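Local coordinates for type IV pilus biogenesis factor PilY1 (Pseudomonas aeruginosa, PDB 3HX6), which primes type IV pilus assembly, stabilises the assembled fibres, probably by opposing their retraction, and supports calcium-dependent twitching motility and host-cell adhesion, at residues Pro314-Val319 against Leu387-Leu392; Ile328-Ser333 against Ile450-Ala455; Ser333-Pro338 against Asp484-Gly489; Gly370-Gln375 against Gly427-Ser432. The protein carries 3 engineered substitutions. All blocks are in the same frame, centred on the assembly; numbering follows the deposited sequence.

Contact 1: residues Pro314-Val319 against Leu387-Leu392; sequences PLYSAV and LTRGNL
Tyr-316 belongs to a classic beta bulge on the outermost strand of a four-stranded antiparallel sheet in the beta-propeller of this C-terminal part of PilY1, and its ring meets Leu-387 and Leu-392 of loop 387-392. In the bulge Leu-315 and Tyr-316 both face Leu-277 of the adjoining strand. The tyrosine CG stands opposite the backbone N (chi1 -169°), swinging the ring across to the loop. There Leu-387 CB lies at the ring edge, in its plane, 3.9 Å from Tyr-316 CE2. Leu-392 arrives from the opposite direction, its CD1 3.6 Å from Tyr-316 OH. A long aromatic side chain suits this place because it spans the gap between two backbones that communicate through water. One water links Leu-315 O to Leu-387 N; two more donate to Leu-387 O, one accepting from Ser-317 N and the other donating also to Ser-317 O. Two residues on from Leu-387, Arg-389 combines length with a branched cationic end: NH2 salt-bridges Asp-437 and gives only a weak second bond to Val-319 O. The stronger bond to that carbonyl comes from Arg-389 NE, 3.1 Å from Val-319 O, in the carbonyl plane but with the oxygen 24° out of the guanidinium plane.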
loop_
_atom_site.group_PDB
_atom_site.type_symbol
_atom_site.label_atom_id
_atom_site.label_comp_id
_atom_site.label_asym_id
_atom_site.label_seq_id
_atom_site.Cartn_x
_atom_site.Cartn_y
_atom_site.Cartn_z
ATOM N N PRO A 314 38.372 10.137 6.408
ATOM C CA PRO A 314 37.020 9.611 6.619
ATOM C C PRO A 314 36.127 10.715 7.177
ATOM O O PRO A 314 36.611 11.656 7.813
ATOM C CB PRO A 314 37.245 8.480 7.619
ATOM C CG PRO A 314 38.400 9.013 8.452
ATOM C CD PRO A 314 39.321 9.587 7.394
ATOM N N LEU A 315 34.828 10.616 6.924
ATOM C CA LEU A 315 33.896 11.615 7.434
ATOM C C LEU A 315 33.967 11.610 8.956
ATOM O O LEU A 315 33.820 12.648 9.605
ATOM C CB LEU A 315 32.463 11.272 7.016
ATOM C CG LEU A 315 31.361 12.216 7.501
ATOM C CD1 LEU A 315 31.386 13.509 6.668
ATOM C CD2 LEU A 315 30.011 11.535 7.355
ATOM N N TYR A 316 34.204 10.427 9.511
ATOM C CA TYR A 316 34.239 10.245 10.955
ATOM C C TYR A 316 34.929 8.922 11.313
ATOM O O TYR A 316 35.007 8.008 10.489
ATOM C CB TYR A 316 32.789 10.237 11.465
ATOM C CG TYR A 316 32.622 10.313 12.962
ATOM C CD1 TYR A 316 32.432 9.161 13.730
ATOM C CD2 TYR A 316 32.678 11.544 13.618
ATOM C CE1 TYR A 316 32.302 9.238 15.126
ATOM C CE2 TYR A 316 32.550 11.630 15.005
ATOM C CZ TYR A 316 32.363 10.482 15.751
ATOM O OH TYR A 316 32.239 10.590 17.119
ATOM N N SER A 317 35.451 8.837 12.534
ATOM C CA SER A 317 36.088 7.615 13.025
ATOM C C SER A 317 35.458 7.331 14.383
ATOM O O SER A 317 35.664 8.076 15.346
ATOM C CB SER A 317 37.595 7.799 13.168
ATOM O OG SER A 317 38.210 7.922 11.902
ATOM N N ALA A 318 34.682 6.255 14.441
ATOM C CA ALA A 318 33.964 5.859 15.645
ATOM C C ALA A 318 34.782 5.149 16.719
ATOM O O ALA A 318 35.409 4.123 16.465
ATOM C CB ALA A 318 32.762 4.982 15.255
ATOM N N VAL A 319 34.751 5.710 17.924
ATOM C CA VAL A 319 35.433 5.136 19.077
ATOM C C VAL A 319 34.465 5.213 20.251
ATOM O O VAL A 319 33.643 6.134 20.325
ATOM C CB VAL A 319 36.726 5.913 19.445
ATOM C CG1 VAL A 319 37.721 5.838 18.296
ATOM C CG2 VAL A 319 36.394 7.366 19.781
ATOM N N LEU A 387 35.881 15.270 13.597
ATOM C CA LEU A 387 35.013 15.322 14.759
ATOM C C LEU A 387 35.219 14.206 15.762
ATOM O O LEU A 387 35.761 13.143 15.452
ATOM C CB LEU A 387 33.542 15.317 14.329
ATOM C CG LEU A 387 33.018 16.408 13.394
ATOM C CD1 LEU A 387 33.246 17.771 14.016
ATOM C CD2 LEU A 387 33.708 16.318 12.060
ATOM N N THR A 388 34.741 14.473 16.968
ATOM C CA THR A 388 34.818 13.557 18.092
ATOM C C THR A 388 33.455 13.659 18.778
ATOM O O THR A 388 32.659 14.530 18.440
ATOM C CB THR A 388 35.958 14.002 19.061
ATOM O OG1 THR A 388 37.215 13.475 18.601
ATOM C CG2 THR A 388 35.698 13.536 20.467
ATOM N N ARG A 389 33.177 12.768 19.721
ATOM C CA ARG A 389 31.913 12.814 20.445
ATOM C C ARG A 389 31.693 14.202 21.045
ATOM O O ARG A 389 30.555 14.630 21.235
ATOM C CB ARG A 389 31.916 11.777 21.568
ATOM C CG ARG A 389 31.951 10.347 21.082
ATOM C CD ARG A 389 32.049 9.382 22.250
ATOM N NE ARG A 389 31.736 8.030 21.816
ATOM C CZ ARG A 389 30.856 7.239 22.415
ATOM N NH1 ARG A 389 30.201 7.662 23.488
ATOM N NH2 ARG A 389 30.610 6.038 21.916
ATOM N N GLY A 390 32.792 14.894 21.346
ATOM C CA GLY A 390 32.715 16.224 21.932
ATOM C C GLY A 390 32.017 17.249 21.056
ATOM O O GLY A 390 31.457 18.229 21.557
ATOM N N ASN A 391 32.048 17.033 19.744
ATOM C CA ASN A 391 31.399 17.948 18.807
ATOM C C ASN A 391 29.958 17.528 18.549
ATOM O O ASN A 391 29.260 18.145 17.743
ATOM C CB ASN A 391 32.139 17.951 17.476
ATOM C CG ASN A 391 33.623 18.158 17.642
ATOM O OD1 ASN A 391 34.414 17.244 17.421
ATOM N ND2 ASN A 391 34.011 19.362 18.046
ATOM N N LEU A 392 29.517 16.480 19.234
ATOM C CA LEU A 392 28.172 15.957 19.033
ATOM C C LEU A 392 27.309 16.055 20.281
ATOM O O LEU A 392 27.820 16.157 21.392
ATOM C CB LEU A 392 28.260 14.486 18.600
ATOM C CG LEU A 392 29.287 14.141 17.517
ATOM C CD1 LEU A 392 29.306 12.636 17.285
ATOM C CD2 LEU A 392 28.953 14.885 16.230
HETATM O O HOH W 1 35.595 13.448 11.582
HETATM O O HOH W 2 36.414 11.428 13.523
HETATM O O HOH W 3 35.713 10.391 16.713
#

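Contact 2: residues Ile328-Ser333 against Ile450-Ala455; sequences ITAAPS and IEDMIA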
loop_
_atom_site.group_PDB
_atom_site.type_symbol
_atom_site.label_atom_id
_atom_site.label_comp_id
_atom_site.label_asym_id
_atom_site.label_seq_id
_atom_site.Cartn_x
_atom_site.Cartn_y
_atom_site.Cartn_z
ATOM N N ILE A 328 32.111 -0.906 12.208
ATOM C CA ILE A 328 30.833 -0.564 11.597
ATOM C C ILE A 328 30.549 -1.651 10.577
ATOM O O ILE A 328 31.360 -1.896 9.675
ATOM C CB ILE A 328 30.882 0.791 10.880
ATOM C CG1 ILE A 328 31.137 1.900 11.904
ATOM C CG2 ILE A 328 29.568 1.022 10.116
ATOM C CD1 ILE A 328 31.537 3.218 11.295
ATOM N N THR A 329 29.399 -2.302 10.735
ATOM C CA THR A 329 28.979 -3.386 9.864
ATOM C C THR A 329 27.825 -2.965 8.967
ATOM O O THR A 329 27.845 -3.197 7.759
ATOM C CB THR A 329 28.492 -4.599 10.691
ATOM O OG1 THR A 329 29.573 -5.127 11.457
ATOM C CG2 THR A 329 27.946 -5.676 9.779
ATOM N N ALA A 330 26.816 -2.352 9.575
ATOM C CA ALA A 330 25.631 -1.923 8.854
ATOM C C ALA A 330 25.868 -0.714 7.971
ATOM O O ALA A 330 26.749 0.107 8.230
ATOM C CB ALA A 330 24.506 -1.619 9.842
ATOM N N ALA A 331 25.055 -0.613 6.925
ATOM C CA ALA A 331 25.133 0.499 5.999
ATOM C C ALA A 331 24.625 1.754 6.686
ATOM O O ALA A 331 23.788 1.682 7.590
ATOM C CB ALA A 331 24.277 0.220 4.771
ATOM N N PRO A 332 25.139 2.922 6.277
ATOM C CA PRO A 332 24.705 4.189 6.859
ATOM C C PRO A 332 23.350 4.514 6.232
ATOM O O PRO A 332 22.933 3.857 5.272
ATOM C CB PRO A 332 25.769 5.185 6.382
ATOM C CG PRO A 332 26.946 4.327 6.026
ATOM C CD PRO A 332 26.307 3.126 5.403
ATOM N N SER A 333 22.667 5.506 6.794
ATOM C CA SER A 333 21.389 5.987 6.279
ATOM C C SER A 333 21.594 7.488 6.187
ATOM O O SER A 333 22.336 8.053 6.984
ATOM C CB SER A 333 20.232 5.674 7.236
ATOM O OG SER A 333 19.791 4.343 7.067
ATOM N N ILE A 450 23.904 -4.345 13.441
ATOM C CA ILE A 450 24.525 -5.040 12.319
ATOM C C ILE A 450 23.616 -5.016 11.085
ATOM O O ILE A 450 24.081 -5.229 9.972
ATOM C CB ILE A 450 24.938 -6.516 12.648
ATOM C CG1 ILE A 450 23.728 -7.443 12.625
ATOM C CG2 ILE A 450 25.673 -6.570 13.986
ATOM C CD1 ILE A 450 22.833 -7.326 13.807
ATOM N N GLU A 451 22.332 -4.729 11.287
ATOM C CA GLU A 451 21.351 -4.671 10.191
ATOM C C GLU A 451 21.158 -3.245 9.680
ATOM O O GLU A 451 21.254 -2.284 10.448
ATOM C CB GLU A 451 19.992 -5.201 10.660
ATOM C CG GLU A 451 19.990 -6.665 11.076
ATOM C CD GLU A 451 20.230 -7.592 9.906
ATOM O OE1 GLU A 451 19.450 -7.520 8.933
ATOM O OE2 GLU A 451 21.191 -8.390 9.956
ATOM N N ASP A 452 20.874 -3.110 8.387
ATOM C CA ASP A 452 20.658 -1.795 7.802
ATOM C C ASP A 452 19.448 -1.111 8.429
ATOM O O ASP A 452 18.546 -1.766 8.956
ATOM C CB ASP A 452 20.472 -1.899 6.289
ATOM C CG ASP A 452 21.751 -2.288 5.574
ATOM O OD1 ASP A 452 22.776 -2.545 6.253
ATOM O OD2 ASP A 452 21.734 -2.335 4.324
ATOM N N MET A 453 19.441 0.214 8.361
ATOM C CA MET A 453 18.375 1.006 8.938
ATOM C C MET A 453 17.477 1.598 7.865
ATOM O O MET A 453 17.789 1.542 6.675
ATOM C CB MET A 453 18.975 2.129 9.777
ATOM C CG MET A 453 20.039 1.658 10.755
ATOM S SD MET A 453 20.703 3.040 11.704
ATOM C CE MET A 453 22.108 3.503 10.698
ATOM N N ILE A 454 16.365 2.180 8.299
ATOM C CA ILE A 454 15.407 2.781 7.381
ATOM C C ILE A 454 15.064 4.197 7.809
ATOM O O ILE A 454 14.500 4.411 8.883
ATOM C CB ILE A 454 14.097 1.966 7.335
ATOM C CG1 ILE A 454 14.407 0.515 6.956
ATOM C CG2 ILE A 454 13.123 2.594 6.336
ATOM C CD1 ILE A 454 13.288 -0.467 7.328
ATOM N N ALA A 455 15.406 5.160 6.966
ATOM C CA ALA A 455 15.116 6.554 7.248
ATOM C C ALA A 455 13.935 6.956 6.374
ATOM O O ALA A 455 13.992 6.836 5.152
ATOM C CB ALA A 455 16.334 7.423 6.934
HETATM O O HOH W 4 21.174 1.895 6.793
HETATM O O HOH W 5 17.946 4.479 5.160
#
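Ala-331 N donates to Asp-452 OD1 over 3.1 Å in a nearly straight bond (170° at the hydrogen), the direct hydrogen bond between two segments that run almost parallel. The donor comes from above the carboxylate, 53° out of its plane, and Ala-331 CB rests against both carboxylate oxygens. Alanine suits both positions here, since the backbones come close: Ala-330 CB packs 3.4 Å from Glu-451 O and also touches Ile-450 O. Met-453 is bent at chi3 (-92°), which brings its CE to 4.0 Å from Ala-331 O, while its CB packs on Ser-333 OG. Two waters carry the rest of the polar contact. The first joins Ala-331 O, Ser-333 OG and Met-453 N; the second joins Ser-333 OG, 2.7 Å away, to Ala-455 N, with a weak bond to Met-453 O. A serine thus serves as a small polar post between both waters in a buried setting. Further out, Thr-329 OG1 is held by Gly-350 O, Pro-332 O accepts from Arg-255, and that arginine also forms a long, weak ion pair with Asp-452 OD2. Segment 328-333, in the beta-propeller domain, leads into strand 333-336, which with 454-456 forms the two edges of a ten-stranded mixed sheet; the contact brings the approaches to both edges side by side, bridged by two waters and the Ser-333 hydroxyl, consistent with a sheet that curls round.

Contact 3: residues Ser333-Pro338 against Asp484-Gly489; sequences SLVRHP and DPYTGG
Val-335, on the outermost strand 333-336 of a ten-stranded mixed sheet, pushes its forked side chain into the hollow formed by Pro-485 and Tyr-486 in the Asx turn that begins at Asp-484. The two methyl groups divide the work: CG2 packs 3.6 Å from Pro-485 CB, and CG1, anti to the backbone N (chi1 -178°), lies 3.7 Å from Tyr-486 CE2 in an oblique approach to the ring. A beta-branched residue suits the hollow because it is broad right next to the backbone and offers one bump to each neighbour. The tyrosine ring is itself a slab held between two prolines. Pro-485 CG sits over the centre of one face, and Pro-338 CG covers the opposite face, 3.4 Å from Tyr-486 CD2, in the manner of a CH-pi contact. Rigid, compact proline rings fit well against a flat surface of this kind. Pro-338 CD, which also touches Tyr-486 CD2, lies over the rim of the preceding His-337 ring.

The shape of the loop is set from within. Asp-484 OD1 accepts from Tyr-486 N, well above the carboxylate plane, while Asp-484 O receives Thr-487 N and Gly-488 N; Gly-488 adopts a positive phi that suits glycine. Outside the turn, Trp-434 NE1 donates to Pro-485 O. At the ring edge Arg-336 O lies near the plane of Tyr-486, and one water completes the contact, 2.7 Å from Arg-336 O and 2.6 Å from Tyr-486 OH.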
loop_
_atom_site.group_PDB
_atom_site.type_symbol
_atom_site.label_atom_id
_atom_site.label_comp_id
_atom_site.label_asym_id
_atom_site.label_seq_id
_atom_site.Cartn_x
_atom_site.Cartn_y
_atom_site.Cartn_z
ATOM N N SER A 333 22.667 5.506 6.794
ATOM C CA SER A 333 21.389 5.987 6.279
ATOM C C SER A 333 21.594 7.488 6.187
ATOM O O SER A 333 22.336 8.053 6.984
ATOM C CB SER A 333 20.232 5.674 7.236
ATOM O OG SER A 333 19.791 4.343 7.067
ATOM N N LEU A 334 20.949 8.132 5.224
ATOM C CA LEU A 334 21.120 9.569 5.041
ATOM C C LEU A 334 19.816 10.337 5.160
ATOM O O LEU A 334 18.791 9.917 4.625
ATOM C CB LEU A 334 21.737 9.844 3.666
ATOM C CG LEU A 334 23.039 9.104 3.350
ATOM C CD1 LEU A 334 23.405 9.317 1.890
ATOM C CD2 LEU A 334 24.147 9.591 4.255
ATOM N N VAL A 335 19.859 11.462 5.868
ATOM C CA VAL A 335 18.679 12.305 6.028
ATOM C C VAL A 335 19.117 13.741 5.757
ATOM O O VAL A 335 20.135 14.187 6.284
ATOM C CB VAL A 335 18.090 12.211 7.464
ATOM C CG1 VAL A 335 16.845 13.065 7.571
ATOM C CG2 VAL A 335 17.750 10.761 7.805
ATOM N N ARG A 336 18.367 14.460 4.926
ATOM C CA ARG A 336 18.719 15.843 4.625
ATOM C C ARG A 336 18.737 16.651 5.923
ATOM O O ARG A 336 17.824 16.548 6.742
ATOM C CB ARG A 336 17.708 16.470 3.656
ATOM C CG ARG A 336 18.187 17.801 3.078
ATOM C CD ARG A 336 17.085 18.530 2.314
ATOM N NE ARG A 336 16.693 17.857 1.078
ATOM C CZ ARG A 336 17.411 17.853 -0.041
ATOM N NH1 ARG A 336 18.575 18.486 -0.097
ATOM N NH2 ARG A 336 16.957 17.219 -1.113
ATOM N N HIS A 337 19.779 17.448 6.114
ATOM C CA HIS A 337 19.873 18.263 7.317
ATOM C C HIS A 337 18.691 19.242 7.380
ATOM O O HIS A 337 18.191 19.690 6.349
ATOM C CB HIS A 337 21.199 19.016 7.313
ATOM C CG HIS A 337 21.521 19.681 8.612
ATOM N ND1 HIS A 337 20.995 20.903 8.974
ATOM C CD2 HIS A 337 22.303 19.285 9.642
ATOM C CE1 HIS A 337 21.444 21.232 10.171
ATOM N NE2 HIS A 337 22.240 20.268 10.600
ATOM N N PRO A 338 18.214 19.563 8.593
ATOM C CA PRO A 338 17.087 20.490 8.766
ATOM C C PRO A 338 17.252 21.837 8.062
ATOM O O PRO A 338 16.270 22.437 7.635
ATOM C CB PRO A 338 17.000 20.648 10.281
ATOM C CG PRO A 338 17.430 19.306 10.773
ATOM C CD PRO A 338 18.614 18.982 9.887
ATOM N N ASP A 484 14.530 10.236 16.205
ATOM C CA ASP A 484 14.533 11.477 15.447
ATOM C C ASP A 484 15.899 11.543 14.777
ATOM O O ASP A 484 16.922 11.640 15.450
ATOM C CB ASP A 484 14.338 12.671 16.386
ATOM C CG ASP A 484 14.547 14.007 15.698
ATOM O OD1 ASP A 484 14.534 14.070 14.448
ATOM O OD2 ASP A 484 14.716 15.007 16.425
ATOM N N PRO A 485 15.934 11.474 13.439
ATOM C CA PRO A 485 17.215 11.526 12.726
ATOM C C PRO A 485 17.994 12.821 12.927
ATOM O O PRO A 485 19.217 12.833 12.798
ATOM C CB PRO A 485 16.808 11.320 11.270
ATOM C CG PRO A 485 15.440 11.950 11.215
ATOM C CD PRO A 485 14.804 11.437 12.493
ATOM N N TYR A 486 17.280 13.897 13.245
ATOM C CA TYR A 486 17.889 15.207 13.442
ATOM C C TYR A 486 18.557 15.381 14.797
ATOM O O TYR A 486 19.308 16.336 14.998
ATOM C CB TYR A 486 16.831 16.304 13.290
ATOM C CG TYR A 486 15.997 16.194 12.034
ATOM C CD1 TYR A 486 14.609 16.321 12.086
ATOM C CD2 TYR A 486 16.596 15.985 10.793
ATOM C CE1 TYR A 486 13.838 16.244 10.929
ATOM C CE2 TYR A 486 15.838 15.907 9.632
ATOM C CZ TYR A 486 14.461 16.039 9.703
ATOM O OH TYR A 486 13.713 15.979 8.551
ATOM N N THR A 487 18.290 14.472 15.726
ATOM C CA THR A 487 18.862 14.605 17.052
ATOM C C THR A 487 19.349 13.297 17.674
ATOM O O THR A 487 20.110 13.314 18.642
ATOM C CB THR A 487 17.822 15.237 18.002
ATOM O OG1 THR A 487 18.465 15.658 19.208
ATOM C CG2 THR A 487 16.749 14.230 18.346
ATOM N N GLY A 488 18.912 12.173 17.118
ATOM C CA GLY A 488 19.290 10.877 17.660
ATOM C C GLY A 488 18.463 10.534 18.891
ATOM O O GLY A 488 18.626 9.472 19.489
ATOM N N GLY A 489 17.564 11.435 19.267
ATOM C CA GLY A 489 16.744 11.200 20.443
ATOM C C GLY A 489 15.291 10.880 20.157
ATOM O O GLY A 489 14.914 10.535 19.033
HETATM O O HOH W 6 15.182 16.401 6.412
#

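Contact 4: residues Gly370-Gln375 against Gly427-Ser432; sequences GIWDQQ and GSTKQS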
loop_
_atom_site.group_PDB
_atom_site.type_symbol
_atom_site.label_atom_id
_atom_site.label_comp_id
_atom_site.label_asym_id
_atom_site.label_seq_id
_atom_site.Cartn_x
_atom_site.Cartn_y
_atom_site.Cartn_z
ATOM N N GLY A 370 25.084 10.255 14.290
ATOM C CA GLY A 370 24.441 11.093 13.301
ATOM C C GLY A 370 25.466 12.181 13.021
ATOM O O GLY A 370 25.630 13.094 13.827
ATOM N N ILE A 371 26.165 12.086 11.891
ATOM C CA ILE A 371 27.196 13.059 11.541
ATOM C C ILE A 371 26.811 13.970 10.375
ATOM O O ILE A 371 26.364 13.514 9.330
ATOM C CB ILE A 371 28.519 12.353 11.170
ATOM C CG1 ILE A 371 28.981 11.466 12.325
ATOM C CG2 ILE A 371 29.586 13.397 10.829
ATOM C CD1 ILE A 371 29.251 12.210 13.617
ATOM N N TRP A 372 27.018 15.266 10.549
ATOM C CA TRP A 372 26.675 16.219 9.506
ATOM C C TRP A 372 27.715 16.296 8.395
ATOM O O TRP A 372 28.857 16.669 8.636
ATOM C CB TRP A 372 26.495 17.607 10.118
ATOM C CG TRP A 372 25.907 18.631 9.196
ATOM C CD1 TRP A 372 25.414 18.427 7.937
ATOM C CD2 TRP A 372 25.683 20.015 9.493
ATOM N NE1 TRP A 372 24.895 19.594 7.437
ATOM C CE2 TRP A 372 25.044 20.585 8.371
ATOM C CE3 TRP A 372 25.957 20.826 10.603
ATOM C CZ2 TRP A 372 24.672 21.937 8.325
ATOM C CZ3 TRP A 372 25.588 22.175 10.558
ATOM C CH2 TRP A 372 24.952 22.712 9.424
ATOM N N ASP A 373 27.322 15.913 7.185
ATOM C CA ASP A 373 28.207 16.023 6.029
ATOM C C ASP A 373 27.681 17.299 5.370
ATOM O O ASP A 373 26.600 17.292 4.796
ATOM C CB ASP A 373 28.028 14.843 5.070
ATOM C CG ASP A 373 28.968 14.916 3.880
ATOM O OD1 ASP A 373 29.610 15.977 3.696
ATOM O OD2 ASP A 373 29.064 13.922 3.126
ATOM N N GLN A 374 28.434 18.393 5.464
ATOM C CA GLN A 374 27.985 19.666 4.900
ATOM C C GLN A 374 28.412 19.920 3.462
ATOM O O GLN A 374 28.091 20.965 2.894
ATOM C CB GLN A 374 28.496 20.823 5.755
ATOM C CG GLN A 374 28.338 20.627 7.242
ATOM C CD GLN A 374 28.669 21.890 8.007
ATOM O OE1 GLN A 374 29.119 21.840 9.146
ATOM N NE2 GLN A 374 28.436 23.033 7.380
ATOM N N GLN A 375 29.122 18.970 2.871
ATOM C CA GLN A 375 29.622 19.134 1.506
ATOM C C GLN A 375 29.029 18.086 0.577
ATOM O O GLN A 375 29.750 17.265 0.026
ATOM C CB GLN A 375 31.145 19.008 1.514
ATOM C CG GLN A 375 31.822 19.938 2.504
ATOM C CD GLN A 375 33.320 19.718 2.567
ATOM O OE1 GLN A 375 33.799 18.757 3.174
ATOM N NE2 GLN A 375 34.069 20.599 1.924
ATOM N N GLY A 427 26.930 31.849 12.297
ATOM C CA GLY A 427 26.647 31.004 11.157
ATOM C C GLY A 427 27.666 29.884 11.101
ATOM O O GLY A 427 27.591 29.017 10.234
ATOM N N SER A 428 28.624 29.905 12.024
ATOM C CA SER A 428 29.652 28.871 12.075
ATOM C C SER A 428 29.084 27.628 12.757
ATOM O O SER A 428 28.205 27.725 13.613
ATOM C CB SER A 428 30.882 29.364 12.843
ATOM O OG SER A 428 30.607 29.501 14.227
ATOM N N THR A 429 29.597 26.464 12.375
ATOM C CA THR A 429 29.136 25.193 12.925
ATOM C C THR A 429 29.450 25.002 14.404
ATOM O O THR A 429 30.590 25.169 14.832
ATOM C CB THR A 429 29.758 24.006 12.159
ATOM O OG1 THR A 429 29.419 24.104 10.772
ATOM C CG2 THR A 429 29.244 22.677 12.715
ATOM N N LYS A 430 28.435 24.640 15.180
ATOM C CA LYS A 430 28.636 24.386 16.599
ATOM C C LYS A 430 28.699 22.868 16.775
ATOM O O LYS A 430 29.779 22.286 16.741
ATOM C CB LYS A 430 27.497 24.981 17.429
ATOM C CG LYS A 430 27.749 24.880 18.926
ATOM C CD LYS A 430 26.709 25.635 19.733
ATOM C CE LYS A 430 26.940 25.441 21.226
ATOM N NZ LYS A 430 26.879 23.997 21.616
ATOM N N GLN A 431 27.555 22.218 16.962
ATOM C CA GLN A 431 27.559 20.763 17.087
ATOM C C GLN A 431 27.426 20.197 15.679
ATOM O O GLN A 431 26.675 20.723 14.862
ATOM C CB GLN A 431 26.410 20.282 17.983
ATOM C CG GLN A 431 26.641 20.570 19.469
ATOM C CD GLN A 431 25.483 20.146 20.348
ATOM O OE1 GLN A 431 24.343 20.546 20.123
ATOM N NE2 GLN A 431 25.770 19.339 21.363
ATOM N N SER A 432 28.172 19.142 15.374
ATOM C CA SER A 432 28.102 18.572 14.036
ATOM C C SER A 432 27.292 17.296 13.979
ATOM O O SER A 432 27.290 16.594 12.967
ATOM C CB SER A 432 29.503 18.317 13.496
ATOM O OG SER A 432 30.152 19.549 13.238
HETATM O O HOH W 7 30.694 19.594 10.607
#
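Gln-374 reaches Thr-429 because its CG points away from the carbonyl carbon (chi1 -45°) and the chain stays extended beyond it; the Thr-429 hydroxyl is likewise anti to its carbonyl carbon (chi1 -58°) and comes to meet it from the opposite direction. Thr-429 OG1 donates to Gln-374 OE1 over 2.8 Å, lying in the amide plane on a lone pair of the oxygen. The same oxygen also accepts from a water 3.1 Å from Gln-374 OE1, and that water is hydrogen-bonded to Ser-432 OG. A glutamine suits this place: it is long enough to cross from the strand end to the loop, and its carbonyl can take two donors.

Nearer the strand, Trp-372 N donates to Ser-432 O, 2.8 Å away and nearly along the C=O axis; Ser-432 directly precedes strand 433-437, the antiparallel partner of 367-373. Trp-372 CB is close to the same oxygen. The broad indole also gives Gln-374 a floor, since Gln-374 CG lies 3.4 Å above the centre of its ring system, while His-337 stacks on the opposite face and Trp-422 meets it edge-to-face. Trp-372 NE1 donates to Lys-341 O. Beyond, Asp-373 OD1 accepts from Gln-375 N in an Asx turn that bends the chain at the strand end, and its OD2 forms a salt bridge with Arg-279.

Chemically, the amide of Gln-374 is well engaged: as modelled, OE1 takes two donors, the threonine hydroxyl and a water, which together probably fix the rotation of the amide.

How the contacts relate
Contact 2 is the most central and most buried, its centre about 4 Å from that of the chain; the centres of contacts 1, 3 and 4 lie about 15 to 22 Å out and these are partly buried. Contacts 2, 3 and 4 all reach the ten-stranded sheet; contact 1 ties a four-stranded sheet to the loop leading into strand 392-405 of the larger one. Contacts 2 and 3 share Ser-333, and Ala-455 packs on Val-335 between them. His-337 against Trp-372 joins contact 3 to contact 4, as Ile-371 against Tyr-316 joins contact 4 to contact 1. Contact 3, mostly apolar, has one bridging water; contact 1 mixes aromatic packing, waters and an arginine bond; contacts 2 and 4 are more polar.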